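Local coordinates for cupin type-2 domain-containing protein (Neisseria meningitidis, PDB 2I45) that is of unknown function but has a cupin-type beta fold, a small barrel scaffold that in many relatives houses a metal or small-molecule site, at residues G28-D39 with R88-E99. Numbering follows the deposited sequence.
Sequences GFQFHLVKLLGD and RSENGCSLVLIE
The ring of Phe31 receives Val96 CG1 at its edge, while Ile98 comes in obliquely, its CG1 lying 3.5 Å from Phe31 CD1. Ile98 spreads its branches between two aromatics: CG1 lies anti to its own carbonyl carbon (chi1 -60°) and serves Phe31, and CG2 stands 3.8 Å from Phe29 CD1. At the edge of the Phe29 ring, near its plane, sits the carbonyl oxygen of Glu99, placed to meet the weakly positive ring hydrogens; Met76 of the second subunit packs on Phe31, so broad aromatics suit this buried, subunit-facing end. Farther along, Leu33 and Val96 lie side by side, Leu33 CD2 to Val96 CG2 at 3.4 Å, where both pack against helix 8-13.

Strands 29-37 and 92-99 are antiparallel neighbours at the heart of the five-stranded sheet of the cupin fold, flanked by strands 22-26 and 50-56. Paired backbone bonds join Gln30 with Glu99 and His32 with Leu97, where His32 N reaches Leu97 O at 3.0 Å; the Val34 N to Leu95 O bond is weak.

On the face that carries Gln30, His32, Leu97 and Glu99, opposite Phe31 and Ile98, the His32 ring and Glu99 carboxylate lie nearly parallel, their planes 10° apart, with OE2 approaching obliquely, 3.5 Å from His32 NE2; polar ends suit this partly exposed surface. Toward strand 59-63, Leu36 CD2 meets Leu95 CD2 at 3.8 Å, and Met59 touches both leucines. A beta bulge between Leu36 and Gly38 then shifts the register by two. Gly38 takes a positive phi, easy for glycine, and its oxygen accepts Ser89 N at 3.0 Å; Arg88 sends its guanidinium to a salt bridge with Asp62.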
ATOM      1  N   GLY B  28      11.969  -3.627   6.763  1.00 52.25           N
ATOM      2  CA  GLY B  28      11.067  -4.692   7.268  1.00 52.30           C
ATOM      3  C   GLY B  28       9.753  -4.825   6.476  1.00 52.75           C
ATOM      4  O   GLY B  28       8.641  -4.985   7.057  1.00 52.34           O
ATOM      5  N   PHE B  29       9.870  -4.750   5.152  1.00 52.19           N
ATOM      6  CA  PHE B  29       8.735  -5.024   4.263  1.00 51.85           C
ATOM      7  C   PHE B  29       9.096  -5.780   3.011  1.00 50.90           C
ATOM      8  O   PHE B  29      10.156  -5.538   2.416  1.00 50.85           O
ATOM      9  CB  PHE B  29       8.042  -3.750   3.854  1.00 52.45           C
ATOM     10  CG  PHE B  29       7.245  -3.136   4.941  1.00 53.42           C
ATOM     11  CD1 PHE B  29       6.061  -3.736   5.369  1.00 55.77           C
ATOM     12  CD2 PHE B  29       7.665  -1.945   5.531  1.00 55.64           C
ATOM     13  CE1 PHE B  29       5.300  -3.164   6.405  1.00 58.35           C
ATOM     14  CE2 PHE B  29       6.914  -1.335   6.536  1.00 57.73           C
ATOM     15  CZ  PHE B  29       5.733  -1.944   6.993  1.00 56.88           C
ATOM     16  N   GLN B  30       8.196  -6.686   2.618  1.00 49.66           N
ATOM     17  CA  GLN B  30       8.315  -7.402   1.365  1.00 48.63           C
ATOM     18  C   GLN B  30       7.173  -7.050   0.409  1.00 47.33           C
ATOM     19  O   GLN B  30       6.010  -7.042   0.783  1.00 46.84           O
ATOM     20  CB  GLN B  30       8.304  -8.874   1.619  1.00 47.49           C
ATOM     21  CG  GLN B  30       8.810  -9.576   0.412  1.00 51.65           C
ATOM     22  CD  GLN B  30       9.263 -11.001   0.699  1.00 55.13           C
ATOM     23  OE1 GLN B  30       8.425 -11.923   0.652  1.00 58.30           O
ATOM     24  NE2 GLN B  30      10.588 -11.199   0.983  1.00 47.14           N
ATOM     25  N   PHE B  31       7.484  -6.759  -0.833  1.00 47.20           N
ATOM     26  CA  PHE B  31       6.378  -6.432  -1.788  1.00 47.05           C
ATOM     27  C   PHE B  31       6.373  -7.469  -2.868  1.00 46.78           C
ATOM     28  O   PHE B  31       7.436  -7.799  -3.426  1.00 45.48           O
ATOM     29  CB  PHE B  31       6.459  -5.016  -2.360  1.00 46.18           C
ATOM     30  CG  PHE B  31       6.595  -3.923  -1.304  1.00 48.36           C
ATOM     31  CD1 PHE B  31       5.514  -3.119  -0.951  1.00 52.65           C
ATOM     32  CD2 PHE B  31       7.784  -3.692  -0.658  1.00 50.25           C
ATOM     33  CE1 PHE B  31       5.620  -2.102   0.021  1.00 49.32           C
ATOM     34  CE2 PHE B  31       7.877  -2.697   0.334  1.00 51.59           C
ATOM     35  CZ  PHE B  31       6.800  -1.901   0.650  1.00 50.37           C
ATOM     36  N   HIS B  32       5.181  -8.017  -3.106  1.00 47.51           N
ATOM     37  CA  HIS B  32       4.943  -8.908  -4.206  1.00 49.15           C
ATOM     38  C   HIS B  32       4.128  -8.140  -5.279  1.00 49.70           C
ATOM     39  O   HIS B  32       3.090  -7.510  -4.971  1.00 49.28           O
ATOM     40  CB  HIS B  32       4.184 -10.115  -3.696  1.00 49.98           C
ATOM     41  CG  HIS B  32       4.975 -11.003  -2.778  1.00 53.81           C
ATOM     42  ND1 HIS B  32       5.202 -12.337  -3.049  1.00 57.77           N
ATOM     43  CD2 HIS B  32       5.595 -10.750  -1.599  1.00 57.96           C
ATOM     44  CE1 HIS B  32       5.924 -12.869  -2.072  1.00 58.86           C
ATOM     45  NE2 HIS B  32       6.176 -11.926  -1.177  1.00 58.37           N
ATOM     46  N   LEU B  33       4.618  -8.137  -6.514  1.00 50.61           N
ATOM     47  CA  LEU B  33       3.840  -7.554  -7.637  1.00 51.92           C
ATOM     48  C   LEU B  33       3.570  -8.714  -8.571  1.00 52.60           C
ATOM     49  O   LEU B  33       4.497  -9.412  -8.961  1.00 52.74           O
ATOM     50  CB  LEU B  33       4.566  -6.430  -8.391  1.00 51.56           C
ATOM     51  CG  LEU B  33       5.275  -5.321  -7.598  1.00 50.90           C
ATOM     52  CD1 LEU B  33       6.229  -4.480  -8.393  1.00 50.46           C
ATOM     53  CD2 LEU B  33       4.310  -4.473  -6.936  1.00 53.31           C
ATOM     54  N   VAL B  34       2.292  -8.927  -8.890  1.00 52.93           N
ATOM     55  CA  VAL B  34       1.865 -10.103  -9.630  1.00 52.72           C
ATOM     56  C   VAL B  34       0.669  -9.703 -10.390  1.00 52.52           C
ATOM     57  O   VAL B  34      -0.040  -8.804  -9.970  1.00 53.90           O
ATOM     58  CB  VAL B  34       1.261 -11.147  -8.743  1.00 53.07           C
ATOM     59  CG1 VAL B  34       1.571 -12.528  -9.294  1.00 50.64           C
ATOM     60  CG2 VAL B  34       1.685 -10.942  -7.348  1.00 52.76           C
ATOM     61  N   LYS B  35       0.384 -10.404 -11.476  1.00 51.92           N
ATOM     62  CA  LYS B  35      -0.816 -10.099 -12.197  1.00 50.93           C
ATOM     63  C   LYS B  35      -1.664 -11.327 -12.123  1.00 50.46           C
ATOM     64  O   LYS B  35      -1.139 -12.373 -12.186  1.00 50.19           O
ATOM     65  CB  LYS B  35      -0.472  -9.701 -13.610  1.00 50.41           C
ATOM     66  CG  LYS B  35       0.274  -8.362 -13.667  1.00 52.50           C
ATOM     67  CD  LYS B  35       0.376  -7.777 -15.128  1.00 51.22           C
ATOM     68  CE  LYS B  35       1.204  -6.508 -15.146  1.00 50.07           C
ATOM     69  NZ  LYS B  35       1.326  -5.843 -16.506  1.00 53.44           N
ATOM     70  N   LEU B  36      -2.983 -11.158 -11.974  1.00 51.50           N
ATOM     71  CA  LEU B  36      -4.006 -12.196 -11.779  1.00 50.92           C
ATOM     72  C   LEU B  36      -5.066 -12.227 -12.879  1.00 50.42           C
ATOM     73  O   LEU B  36      -5.567 -11.154 -13.306  1.00 50.92           O
ATOM     74  CB  LEU B  36      -4.756 -11.868 -10.505  1.00 51.53           C
ATOM     75  CG  LEU B  36      -4.282 -12.595  -9.265  1.00 54.79           C
ATOM     76  CD1 LEU B  36      -2.750 -12.905  -9.181  1.00 55.34           C
ATOM     77  CD2 LEU B  36      -4.752 -11.846  -8.067  1.00 54.56           C
ATOM     78  N   LEU B  37      -5.416 -13.453 -13.302  1.00 48.07           N
ATOM     79  CA  LEU B  37      -6.470 -13.726 -14.261  1.00 46.08           C
ATOM     80  C   LEU B  37      -7.074 -15.099 -13.893  1.00 46.21           C
ATOM     81  O   LEU B  37      -6.353 -15.953 -13.389  1.00 45.00           O
ATOM     82  CB  LEU B  37      -5.902 -13.718 -15.662  1.00 44.46           C
ATOM     83  CG  LEU B  37      -6.964 -13.695 -16.782  1.00 43.26           C
ATOM     84  CD1 LEU B  37      -7.998 -12.614 -16.600  1.00 40.35           C
ATOM     85  CD2 LEU B  37      -6.348 -13.513 -18.151  1.00 38.71           C
ATOM     86  N   GLY B  38      -8.382 -15.288 -14.098  1.00 46.46           N
ATOM     87  CA  GLY B  38      -9.115 -16.479 -13.573  1.00 46.89           C
ATOM     88  C   GLY B  38      -8.738 -16.784 -12.130  1.00 47.50           C
ATOM     89  O   GLY B  38      -8.654 -15.869 -11.343  1.00 47.60           O
ATOM     90  N   ASP B  39      -8.456 -18.048 -11.783  1.00 47.98           N
ATOM     91  CA  ASP B  39      -7.845 -18.359 -10.489  1.00 48.02           C
ATOM     92  C   ASP B  39      -7.023 -19.616 -10.492  1.00 48.39           C
ATOM     93  O   ASP B  39      -6.974 -20.355 -11.482  1.00 47.94           O
ATOM     94  CB  ASP B  39      -8.914 -18.554  -9.425  1.00 49.05           C
ATOM     95  CG  ASP B  39      -9.920 -19.646  -9.823  1.00 51.07           C
ATOM     96  OD1 ASP B  39     -10.851 -19.326 -10.635  1.00 53.29           O
ATOM     97  OD2 ASP B  39      -9.769 -20.790  -9.344  1.00 45.98           O
ATOM     98  N   ARG B  88      -8.543 -14.142  -7.047  1.00 46.52           N
ATOM     99  CA  ARG B  88      -9.080 -14.409  -8.360  1.00 46.34           C
ATOM    100  C   ARG B  88      -9.527 -13.128  -9.132  1.00 46.30           C
ATOM    101  O   ARG B  88      -9.812 -12.100  -8.503  1.00 47.80           O
ATOM    102  CB  ARG B  88     -10.219 -15.313  -8.064  1.00 47.24           C
ATOM    103  CG  ARG B  88     -11.263 -15.406  -9.092  1.00 50.92           C
ATOM    104  CD  ARG B  88     -12.534 -14.692  -8.701  1.00 51.59           C
ATOM    105  NE  ARG B  88     -13.246 -15.115  -7.496  1.00 48.21           N
ATOM    106  CZ  ARG B  88     -14.441 -14.582  -7.210  1.00 47.08           C
ATOM    107  NH1 ARG B  88     -15.068 -14.860  -6.090  1.00 45.99           N
ATOM    108  NH2 ARG B  88     -14.991 -13.702  -8.051  1.00 41.56           N
ATOM    109  N   SER B  89      -9.570 -13.151 -10.465  1.00 43.97           N
ATOM    110  CA  SER B  89      -9.827 -11.930 -11.222  1.00 43.09           C
ATOM    111  C   SER B  89     -10.534 -12.155 -12.572  1.00 42.87           C
ATOM    112  O   SER B  89     -10.031 -12.834 -13.456  1.00 42.25           O
ATOM    113  CB  SER B  89      -8.527 -11.180 -11.474  1.00 43.46           C
ATOM    114  OG  SER B  89      -8.763 -10.019 -12.252  1.00 42.47           O
ATOM    115  N   GLU B  90     -11.703 -11.565 -12.700  1.00 41.99           N
ATOM    116  CA  GLU B  90     -12.597 -11.813 -13.792  1.00 42.09           C
ATOM    117  C   GLU B  90     -11.985 -11.344 -15.124  1.00 41.73           C
ATOM    118  O   GLU B  90     -11.889 -12.127 -16.060  1.00 42.27           O
ATOM    119  CB  GLU B  90     -13.945 -11.165 -13.450  1.00 42.55           C
ATOM    120  CG  GLU B  90     -15.121 -11.344 -14.438  1.00 43.83           C
ATOM    121  CD  GLU B  90     -15.899 -12.619 -14.180  1.00 49.27           C
ATOM    122  OE1 GLU B  90     -16.994 -12.751 -14.825  1.00 46.82           O
ATOM    123  OE2 GLU B  90     -15.416 -13.472 -13.319  1.00 48.19           O
ATOM    124  N   ASN B  91     -11.506 -10.114 -15.192  1.00 41.54           N
ATOM    125  CA  ASN B  91     -10.781  -9.639 -16.374  1.00 41.83           C
ATOM    126  C   ASN B  91      -9.307  -9.254 -16.188  1.00 42.89           C
ATOM    127  O   ASN B  91      -8.730  -8.588 -17.044  1.00 43.26           O
ATOM    128  CB  ASN B  91     -11.570  -8.513 -16.998  1.00 40.15           C
ATOM    129  CG  ASN B  91     -12.865  -9.016 -17.503  1.00 41.67           C
ATOM    130  OD1 ASN B  91     -12.886  -9.772 -18.474  1.00 40.47           O
ATOM    131  ND2 ASN B  91     -13.943  -8.717 -16.803  1.00 41.75           N
ATOM    132  N   GLY B  92      -8.695  -9.668 -15.086  1.00 43.46           N
ATOM    133  CA  GLY B  92      -7.280  -9.376 -14.867  1.00 45.69           C
ATOM    134  C   GLY B  92      -7.000  -8.214 -13.921  1.00 46.95           C
ATOM    135  O   GLY B  92      -7.615  -7.175 -14.024  1.00 47.16           O
ATOM    136  N   CYS B  93      -6.042  -8.399 -13.021  1.00 48.26           N
ATOM    137  CA  CYS B  93      -5.743  -7.436 -11.992  1.00 49.46           C
ATOM    138  C   CYS B  93      -4.255  -7.414 -11.747  1.00 50.91           C
ATOM    139  O   CYS B  93      -3.635  -8.508 -11.546  1.00 51.50           O
ATOM    140  CB  CYS B  93      -6.353  -7.879 -10.658  1.00 48.79           C
ATOM    141  SG  CYS B  93      -6.204  -6.621  -9.347  1.00 49.53           S
ATOM    142  N   SER B  94      -3.696  -6.193 -11.690  1.00 50.40           N
ATOM    143  CA  SER B  94      -2.360  -5.976 -11.154  1.00 50.44           C
ATOM    144  C   SER B  94      -2.413  -5.568  -9.704  1.00 50.46           C
ATOM    145  O   SER B  94      -3.119  -4.624  -9.359  1.00 50.43           O
ATOM    146  CB  SER B  94      -1.665  -4.903 -11.948  1.00 50.23           C
ATOM    147  OG  SER B  94      -1.715  -5.271 -13.313  1.00 53.06           O
ATOM    148  N   LEU B  95      -1.618  -6.241  -8.877  1.00 49.51           N
ATOM    149  CA  LEU B  95      -1.814  -6.192  -7.451  1.00 48.98           C
ATOM    150  C   LEU B  95      -0.516  -6.174  -6.661  1.00 49.76           C
ATOM    151  O   LEU B  95       0.378  -6.972  -6.930  1.00 49.38           O
ATOM    152  CB  LEU B  95      -2.594  -7.449  -7.062  1.00 49.01           C
ATOM    153  CG  LEU B  95      -2.384  -8.138  -5.684  1.00 48.88           C
ATOM    154  CD1 LEU B  95      -3.169  -7.467  -4.564  1.00 43.70           C
ATOM    155  CD2 LEU B  95      -2.850  -9.572  -5.701  1.00 47.06           C
ATOM    156  N   VAL B  96      -0.441  -5.309  -5.651  1.00 50.45           N
ATOM    157  CA  VAL B  96       0.647  -5.366  -4.699  1.00 51.39           C
ATOM    158  C   VAL B  96       0.235  -6.059  -3.420  1.00 52.46           C
ATOM    159  O   VAL B  96      -0.766  -5.695  -2.778  1.00 52.57           O
ATOM    160  CB  VAL B  96       1.173  -3.983  -4.288  1.00 51.57           C
ATOM    161  CG1 VAL B  96       2.382  -4.181  -3.335  1.00 50.92           C
ATOM    162  CG2 VAL B  96       1.544  -3.195  -5.475  1.00 49.35           C
ATOM    163  N   LEU B  97       1.009  -7.053  -3.049  1.00 52.74           N
ATOM    164  CA  LEU B  97       0.919  -7.565  -1.700  1.00 54.44           C
ATOM    165  C   LEU B  97       1.987  -6.972  -0.817  1.00 54.23           C
ATOM    166  O   LEU B  97       3.098  -6.763  -1.307  1.00 54.78           O
ATOM    167  CB  LEU B  97       1.127  -9.075  -1.692  1.00 54.82           C
ATOM    168  CG  LEU B  97      -0.145  -9.914  -1.578  1.00 57.84           C
ATOM    169  CD1 LEU B  97      -0.768 -10.121  -2.953  1.00 59.46           C
ATOM    170  CD2 LEU B  97       0.137 -11.253  -0.882  1.00 57.39           C
ATOM    171  N   ILE B  98       1.682  -6.765   0.472  1.00 53.33           N
ATOM    172  CA  ILE B  98       2.663  -6.264   1.431  1.00 53.54           C
ATOM    173  C   ILE B  98       2.740  -7.096   2.733  1.00 54.17           C
ATOM    174  O   ILE B  98       1.733  -7.455   3.312  1.00 53.68           O
ATOM    175  CB  ILE B  98       2.409  -4.759   1.784  1.00 52.90           C
ATOM    176  CG1 ILE B  98       2.491  -3.909   0.539  1.00 55.44           C
ATOM    177  CG2 ILE B  98       3.412  -4.238   2.738  1.00 50.15           C
ATOM    178  CD1 ILE B  98       1.175  -3.337   0.078  1.00 57.48           C
ATOM    179  N   GLU B  99       3.939  -7.352   3.215  1.00 55.59           N
ATOM    180  CA  GLU B  99       4.088  -8.015   4.476  1.00 58.10           C
ATOM    181  C   GLU B  99       5.266  -7.463   5.199  1.00 57.96           C
ATOM    182  O   GLU B  99       6.084  -6.849   4.558  1.00 57.91           O
ATOM    183  CB  GLU B  99       4.301  -9.498   4.247  1.00 58.63           C
ATOM    184  CG  GLU B  99       5.136  -9.870   3.015  1.00 59.75           C
ATOM    185  CD  GLU B  99       5.321 -11.409   2.912  1.00 61.25           C
ATOM    186  OE1 GLU B  99       6.079 -12.000   3.775  1.00 54.70           O
ATOM    187  OE2 GLU B  99       4.673 -11.983   1.971  1.00 62.86           O
TER